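Side-chain contact in transcriptional regulator, putative (Pseudomonas syringae pv. tomato, PDB 2R5F), which is a putative transcriptional regulator of the SorC family, probably binding DNA and, through a putative sugar-binding domain, a carbohydrate: residues R187-V190 with R196-D199. Sequence-based numbering, arbitrary orientation.
Sequences RGAV and RYFD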
loop_
_atom_site.group_PDB
_atom_site.type_symbol
_atom_site.label_atom_id
_atom_site.label_comp_id
_atom_site.label_asym_id
_atom_site.label_seq_id
_atom_site.Cartn_x
_atom_site.Cartn_y
_atom_site.Cartn_z
ATOM N N ARG A 187 14.165 -17.305 9.932
ATOM C CA ARG A 187 13.718 -18.265 8.936
ATOM C C ARG A 187 14.044 -17.778 7.520
ATOM O O ARG A 187 14.476 -18.589 6.689
ATOM C CB ARG A 187 12.251 -18.700 9.130
ATOM C CG ARG A 187 12.100 -20.241 9.023
ATOM C CD ARG A 187 10.731 -20.769 9.451
ATOM N NE ARG A 187 9.709 -20.546 8.427
ATOM C CZ ARG A 187 8.574 -21.239 8.322
ATOM N NH1 ARG A 187 7.712 -20.945 7.353
ATOM N NH2 ARG A 187 8.291 -22.224 9.176
ATOM N N GLY A 188 13.891 -16.466 7.272
ATOM C CA GLY A 188 14.342 -15.826 6.030
ATOM C C GLY A 188 13.718 -14.470 5.665
ATOM O O GLY A 188 14.127 -13.846 4.685
ATOM N N ALA A 189 12.739 -14.003 6.443
ATOM C CA ALA A 189 11.975 -12.794 6.095
ATOM C C ALA A 189 12.736 -11.490 6.287
ATOM O O ALA A 189 13.478 -11.335 7.261
ATOM C CB ALA A 189 10.663 -12.750 6.857
ATOM N N VAL A 190 12.530 -10.566 5.338
ATOM C CA VAL A 190 13.113 -9.218 5.361
ATOM C C VAL A 190 12.028 -8.143 5.486
ATOM O O VAL A 190 12.309 -7.021 5.882
ATOM C CB VAL A 190 14.001 -8.877 4.085
ATOM C CG1 VAL A 190 15.102 -9.906 3.857
ATOM C CG2 VAL A 190 13.135 -8.670 2.818
ATOM N N ARG A 196 1.901 -10.183 5.460
ATOM C CA ARG A 196 2.409 -11.365 4.760
ATOM C C ARG A 196 3.913 -11.193 4.463
ATOM O O ARG A 196 4.298 -10.320 3.720
ATOM C CB ARG A 196 1.598 -11.613 3.481
ATOM C CG ARG A 196 0.064 -11.724 3.699
ATOM C CD ARG A 196 -0.266 -12.967 4.516
ATOM N NE ARG A 196 -1.705 -13.183 4.649
ATOM C CZ ARG A 196 -2.332 -14.315 4.337
ATOM N NH1 ARG A 196 -1.658 -15.362 3.879
ATOM N NH2 ARG A 196 -3.644 -14.401 4.479
ATOM N N TYR A 197 4.745 -12.063 5.028
ATOM C CA TYR A 197 6.196 -11.904 4.970
ATOM C C TYR A 197 6.833 -12.546 3.743
ATOM O O TYR A 197 6.345 -13.550 3.239
ATOM C CB TYR A 197 6.825 -12.408 6.286
ATOM C CG TYR A 197 6.542 -11.465 7.442
ATOM C CD1 TYR A 197 5.347 -11.541 8.169
ATOM C CD2 TYR A 197 7.445 -10.472 7.778
ATOM C CE1 TYR A 197 5.077 -10.652 9.209
ATOM C CE2 TYR A 197 7.190 -9.590 8.813
ATOM C CZ TYR A 197 6.008 -9.678 9.524
ATOM O OH TYR A 197 5.791 -8.767 10.548
ATOM N N PHE A 198 7.919 -11.947 3.267
ATOM C CA PHE A 198 8.664 -12.435 2.105
ATOM C C PHE A 198 10.163 -12.281 2.330
ATOM O O PHE A 198 10.600 -11.509 3.193
ATOM C CB PHE A 198 8.263 -11.705 0.818
ATOM C CG PHE A 198 8.284 -10.204 0.931
ATOM C CD1 PHE A 198 9.480 -9.497 0.869
ATOM C CD2 PHE A 198 7.113 -9.498 1.107
ATOM C CE1 PHE A 198 9.511 -8.121 0.989
ATOM C CE2 PHE A 198 7.131 -8.098 1.216
ATOM C CZ PHE A 198 8.325 -7.412 1.164
ATOM N N ASP A 199 10.942 -13.015 1.544
ATOM C CA ASP A 199 12.384 -13.002 1.698
ATOM C C ASP A 199 13.026 -11.964 0.762
ATOM O O ASP A 199 12.303 -11.182 0.096
ATOM C CB ASP A 199 12.984 -14.434 1.612
ATOM C CG ASP A 199 13.117 -14.969 0.181
ATOM O OD1 ASP A 199 12.956 -14.214 -0.804
ATOM O OD2 ASP A 199 13.432 -16.171 0.051
#
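Val190 and Phe198 meet twice, through backbone and side chain. Val190 N donates to Phe198 O at 3.0 Å; the 171° angle at H makes the bond nearly straight, and the donor lies in the carbonyl plane. That same oxygen receives a CA-H...O contact from Ala189 CA at 3.5 Å. The side chains then divide between two sides of the strand 196-198. On one, Val190 CG2 approaches Phe198 CE1 obliquely at 4.1 Å; Phe198 CG lies between its backbone N and carbonyl carbon (chi1 51°), which brings the ring round although its CB points away from 187-190. On the other, Ala189 CB packs alongside Tyr197 CB at 3.9 Å and reaches ring atom CD2 at 4.0 Å, again obliquely. Asp199 offers its methylene, CB lying 3.3 Å from Gly188 O, while its carboxylate turns away and OD1 accepts from the backbone N of Gln201 and Lys203. Segment 187-190 leads into strand 191-193, and the Val190-Phe198 bond lies at the open end of the antiparallel hairpin 191-193/196-198, where Phe198 also pairs with Gly191. Val190 and Phe198 touch helix 237-245, whereas Ala189 and Tyr197 pack on Leu163, just beyond strand 155-162.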